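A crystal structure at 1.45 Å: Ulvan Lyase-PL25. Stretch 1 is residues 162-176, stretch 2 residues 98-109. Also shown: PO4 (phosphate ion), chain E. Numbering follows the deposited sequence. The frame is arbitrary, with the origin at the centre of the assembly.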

# COMPACT_ATOMS: atom_id res chain seq x y z
N GLY A 162 11.68 7.23 -6.97
CA GLY A 162 10.69 6.82 -5.99
C GLY A 162 9.93 5.57 -6.41
O GLY A 162 9.66 5.34 -7.59
N THR A 163 9.62 4.73 -5.42
CA THR A 163 8.71 3.59 -5.55
C THR A 163 7.88 3.56 -4.27
O THR A 163 8.39 3.85 -3.18
CB THR A 163 9.46 2.21 -5.60
OG1 THR A 163 10.59 2.23 -6.49
CG2 THR A 163 8.52 1.11 -6.06
N TYR A 164 6.62 3.15 -4.38
CA TYR A 164 5.76 2.83 -3.23
C TYR A 164 5.23 4.06 -2.50
O TYR A 164 5.42 4.22 -1.27
CB TYR A 164 6.42 1.85 -2.26
CG TYR A 164 6.83 0.53 -2.84
CD1 TYR A 164 5.90 -0.30 -3.45
CD2 TYR A 164 8.14 0.10 -2.77
CE1 TYR A 164 6.28 -1.52 -3.93
CE2 TYR A 164 8.53 -1.11 -3.25
CZ TYR A 164 7.61 -1.92 -3.84
OH TYR A 164 7.98 -3.15 -4.31
N ASN A 165 4.51 4.91 -3.23
CA ASN A 165 4.01 6.16 -2.69
C ASN A 165 2.91 5.95 -1.66
O ASN A 165 1.93 5.24 -1.89
CB ASN A 165 3.40 7.00 -3.80
CG ASN A 165 4.40 7.39 -4.82
OD1 ASN A 165 5.47 7.89 -4.50
ND2 ASN A 165 4.04 7.21 -6.09
N GLN A 166 3.04 6.66 -0.54
CA GLN A 166 2.09 6.59 0.55
C GLN A 166 1.91 8.02 1.03
O GLN A 166 2.87 8.65 1.46
CB GLN A 166 2.63 5.67 1.63
CG GLN A 166 2.95 4.32 1.06
CD GLN A 166 3.55 3.38 2.04
OE1 GLN A 166 2.99 3.14 3.10
NE2 GLN A 166 4.65 2.77 1.64
N ALA A 167 0.70 8.55 0.89
CA ALA A 167 0.47 9.97 1.09
C ALA A 167 -0.41 10.20 2.30
O ALA A 167 -1.48 9.61 2.42
CB ALA A 167 -0.20 10.57 -0.15
N ILE A 168 0.03 11.11 3.18
CA ILE A 168 -0.66 11.38 4.43
C ILE A 168 -0.81 12.89 4.59
O ILE A 168 0.15 13.63 4.39
CB ILE A 168 0.10 10.79 5.63
CG1 ILE A 168 0.23 9.28 5.42
CG2 ILE A 168 -0.63 11.09 6.94
CD1 ILE A 168 1.02 8.59 6.49
N LYS A 169 -2.01 13.34 4.94
CA LYS A 169 -2.26 14.74 5.24
C LYS A 169 -2.58 14.87 6.73
O LYS A 169 -3.44 14.16 7.25
CB LYS A 169 -3.43 15.29 4.44
CG LYS A 169 -3.60 16.80 4.60
CD LYS A 169 -4.71 17.37 3.73
CE LYS A 169 -6.06 16.92 4.16
NZ LYS A 169 -7.13 17.69 3.41
N MET A 170 -1.91 15.81 7.39
CA MET A 170 -2.17 16.02 8.80
C MET A 170 -3.29 17.05 9.00
O MET A 170 -3.76 17.70 8.07
CB MET A 170 -0.90 16.49 9.49
CG MET A 170 0.31 15.61 9.22
SD MET A 170 0.04 13.84 9.53
CE MET A 170 -0.13 13.81 11.32
N ASP A 171 -3.72 17.19 10.26
CA ASP A 171 -4.84 18.07 10.56
C ASP A 171 -4.55 19.51 10.13
O ASP A 171 -5.48 20.24 9.77
CB ASP A 171 -5.20 18.02 12.04
CG ASP A 171 -5.74 16.67 12.48
OD1 ASP A 171 -6.14 15.87 11.61
OD2 ASP A 171 -5.78 16.42 13.71
N ASN A 172 -3.29 19.93 10.17
CA ASN A 172 -2.95 21.30 9.79
C ASN A 172 -2.78 21.46 8.28
O ASN A 172 -2.41 22.55 7.82
CB ASN A 172 -1.70 21.78 10.53
CG ASN A 172 -0.44 21.09 10.06
OD1 ASN A 172 -0.46 20.20 9.22
ND2 ASN A 172 0.69 21.51 10.61
N GLY A 173 -3.05 20.42 7.50
CA GLY A 173 -2.92 20.47 6.06
C GLY A 173 -1.57 20.06 5.52
O GLY A 173 -1.44 19.93 4.30
N ASP A 174 -0.57 19.87 6.37
CA ASP A 174 0.73 19.46 5.87
C ASP A 174 0.64 18.08 5.24
O ASP A 174 -0.10 17.20 5.70
CB ASP A 174 1.75 19.41 7.01
CG ASP A 174 2.15 20.80 7.54
OD1 ASP A 174 1.74 21.85 6.98
OD2 ASP A 174 2.87 20.83 8.58
N ILE A 175 1.41 17.90 4.17
CA ILE A 175 1.37 16.68 3.36
C ILE A 175 2.72 16.00 3.46
O ILE A 175 3.77 16.63 3.27
CB ILE A 175 1.04 17.00 1.90
CG1 ILE A 175 -0.41 17.48 1.79
CG2 ILE A 175 1.29 15.79 1.01
CD1 ILE A 175 -0.69 18.17 0.51
N TYR A 176 2.69 14.70 3.77
CA TYR A 176 3.88 13.87 3.79
C TYR A 176 3.74 12.76 2.77
O TYR A 176 2.75 12.02 2.79
CB TYR A 176 4.10 13.25 5.18
CG TYR A 176 4.42 14.26 6.23
CD1 TYR A 176 3.41 15.00 6.86
CD2 TYR A 176 5.73 14.51 6.61
CE1 TYR A 176 3.72 15.93 7.83
CE2 TYR A 176 6.05 15.44 7.57
CZ TYR A 176 5.04 16.15 8.19
OH TYR A 176 5.36 17.08 9.15
P PO4 E . 10.67 -4.30 -5.90
O1 PO4 E . 11.64 -5.39 -6.32
O2 PO4 E . 10.85 -3.99 -4.47
O3 PO4 E . 9.30 -4.87 -6.15
O4 PO4 E . 10.97 -3.06 -6.74
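Stretch 2 98-109: NHGKPTMLIDDE

Stretch 2 runs alongside stretch 1 in nearly the same direction: strand 103-106 follows strand 165-169 at 14° between their N-to-C directions, with a closest axial approach of 6.7 Å. No backbone-to-backbone hydrogen bond joins the two; side chains and waters fill the gap instead. The register pairs Thr163 with His99, Asn165 with Thr103, Ala167 with Leu105 and Gly173 with Asp108, at CA-CA distances of 5.8 to 6.6 Å. Before its strand, stretch 2 makes a type I turn from Asn98 to Lys101, in which Lys101 NZ folds back to donate to Asn98 O (2.8 Å). His99 points toward stretch 1, its CD2 lying 3.8 Å from Thr163 CG2 and 3.3 Å from Tyr164 OH. The two aromatic rings meet obliquely, with centroids 5.5 Å apart and planes at 52°. His99 NE2 donates to PO4 O3 at 2.5 Å, while Tyr164 OH lies 2.8 Å from the same PO4 O3, so the ion, probably from the crystallisation liquor, engages both stretches.

Along the strands, Thr103 OG1 donates to Asn165 O (2.8 Å), satisfying that carbonyl with a side chain. Water 2 donates to the same Thr103 OG1 (2.8 Å) and to Lys101 O (2.6 Å), and accepts from Asn165 ND2 (3.1 Å). Water 1 connects Asn165 N (2.9 Å) to His99 O (3.1 Å), and water 3 donates to both Met104 O and Ala167 O, each at 2.8 Å. Leu105 supplies the apolar contact: its CD1 lies 3.8 Å from Ala167 CB, and its CD2 lies 3.7 Å from Ile175 CD1. Gln166 and Ile168 point away from stretch 2; Ile168 N and O pair with Tyr176 O and N at 2.9 and 2.8 Å.

At the far end, Lys169 NZ donates to Ile106 O (2.9 Å) and to Asp108 OD1 (2.8 Å), the latter a salt bridge, so one ammonium group ties down both a backbone carbonyl and a carboxylate. Asp108 also faces the type I turn from Met170 to Gly173. There Gly173 CA comes within 3.2 Å of Asp108 OD2; a CB would clash with that oxygen, and the backbone angles of Gly173 independently call for glycine. Water 4 accepts from Asp108 N (2.9 Å) and donates to Gly173 O (2.8 Å). Within the turn region, Asn172 OD1 accepts from Asp174 N (2.9 Å), and Asp107 OD1 similarly accepts from Glu109 N (2.8 Å) in stretch 2.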

# COMPACT_ATOMS: atom_id res chain seq x y z
N ASN A 98 3.61 -2.46 -12.60
CA ASN A 98 2.64 -2.34 -11.52
C ASN A 98 3.10 -1.46 -10.37
O ASN A 98 2.28 -1.13 -9.51
CB ASN A 98 2.18 -3.69 -10.95
CG ASN A 98 1.63 -4.60 -11.98
OD1 ASN A 98 0.78 -4.20 -12.79
ND2 ASN A 98 2.11 -5.83 -12.00
N HIS A 99 4.36 -1.06 -10.30
CA HIS A 99 4.83 -0.37 -9.11
C HIS A 99 4.43 1.10 -9.06
O HIS A 99 4.64 1.75 -8.01
CB HIS A 99 6.33 -0.47 -8.99
CG HIS A 99 6.82 -1.82 -8.59
ND1 HIS A 99 6.69 -2.93 -9.40
CD2 HIS A 99 7.42 -2.24 -7.45
CE1 HIS A 99 7.22 -3.98 -8.78
NE2 HIS A 99 7.68 -3.58 -7.60
N GLY A 100 3.87 1.62 -10.13
CA GLY A 100 3.45 2.99 -10.21
C GLY A 100 1.95 3.19 -10.22
O GLY A 100 1.48 4.27 -10.59
N LYS A 101 1.19 2.18 -9.82
CA LYS A 101 -0.24 2.36 -9.64
C LYS A 101 -0.46 3.51 -8.66
O LYS A 101 0.41 3.81 -7.84
CB LYS A 101 -0.89 1.06 -9.15
CG LYS A 101 -0.51 0.69 -7.73
CD LYS A 101 -1.15 -0.61 -7.26
CE LYS A 101 -0.50 -1.88 -7.79
NZ LYS A 101 0.89 -2.06 -7.26
N PRO A 102 -1.60 4.20 -8.75
CA PRO A 102 -1.72 5.52 -8.11
C PRO A 102 -2.02 5.49 -6.62
O PRO A 102 -2.68 4.59 -6.09
CB PRO A 102 -2.89 6.17 -8.85
CG PRO A 102 -3.71 4.99 -9.31
CD PRO A 102 -2.72 3.95 -9.67
N THR A 103 -1.57 6.57 -5.98
CA THR A 103 -1.86 6.93 -4.60
C THR A 103 -2.50 8.32 -4.62
O THR A 103 -2.02 9.21 -5.33
CB THR A 103 -0.55 6.98 -3.82
OG1 THR A 103 -0.04 5.65 -3.80
CG2 THR A 103 -0.74 7.51 -2.44
N MET A 104 -3.57 8.50 -3.85
CA MET A 104 -4.38 9.71 -3.87
C MET A 104 -4.29 10.51 -2.57
O MET A 104 -4.11 9.95 -1.50
CB MET A 104 -5.86 9.32 -4.07
CG MET A 104 -6.79 10.47 -4.32
SD MET A 104 -8.52 9.87 -4.28
CE MET A 104 -8.49 8.74 -5.66
N LEU A 105 -4.45 11.83 -2.68
CA LEU A 105 -4.58 12.73 -1.54
C LEU A 105 -5.43 13.93 -1.94
O LEU A 105 -5.23 14.49 -3.03
CB LEU A 105 -3.19 13.18 -1.06
CG LEU A 105 -3.14 14.08 0.17
CD1 LEU A 105 -1.88 13.80 0.97
CD2 LEU A 105 -3.18 15.56 -0.22
N ILE A 106 -6.33 14.36 -1.06
CA ILE A 106 -7.11 15.58 -1.28
C ILE A 106 -6.56 16.66 -0.36
O ILE A 106 -6.54 16.48 0.86
CB ILE A 106 -8.62 15.37 -1.04
CG1 ILE A 106 -9.14 14.25 -1.92
CG2 ILE A 106 -9.38 16.70 -1.26
CD1 ILE A 106 -10.62 13.92 -1.69
N ASP A 107 -6.10 17.78 -0.92
CA ASP A 107 -5.50 18.82 -0.10
C ASP A 107 -6.56 19.72 0.53
O ASP A 107 -7.76 19.61 0.24
CB ASP A 107 -4.38 19.56 -0.86
CG ASP A 107 -4.87 20.51 -1.92
OD1 ASP A 107 -6.00 21.03 -1.84
OD2 ASP A 107 -4.08 20.76 -2.87
N ASP A 108 -6.12 20.61 1.42
CA ASP A 108 -7.04 21.48 2.15
C ASP A 108 -7.74 22.51 1.26
O ASP A 108 -8.67 23.17 1.73
CB ASP A 108 -6.28 22.22 3.24
CG ASP A 108 -6.16 21.43 4.51
OD1 ASP A 108 -6.56 20.23 4.55
OD2 ASP A 108 -5.65 22.02 5.49
N GLU A 109 -7.32 22.69 0.01
CA GLU A 109 -8.06 23.52 -0.92
C GLU A 109 -8.94 22.72 -1.84
O GLU A 109 -9.60 23.28 -2.71
CB GLU A 109 -7.12 24.44 -1.71
CG GLU A 109 -6.56 25.58 -0.87
CD GLU A 109 -7.63 26.51 -0.25
OE1 GLU A 109 -8.67 26.83 -0.91
OE2 GLU A 109 -7.43 26.94 0.91
O HOH W 1 3.88 3.72 -5.80
O HOH W 2 1.64 5.32 -6.06
O HOH W 3 -3.76 10.77 1.18
O HOH W 4 -3.33 20.39 2.25
O HOH W 5 -6.54 18.97 7.02
O HOH W 6 -6.29 22.29 8.01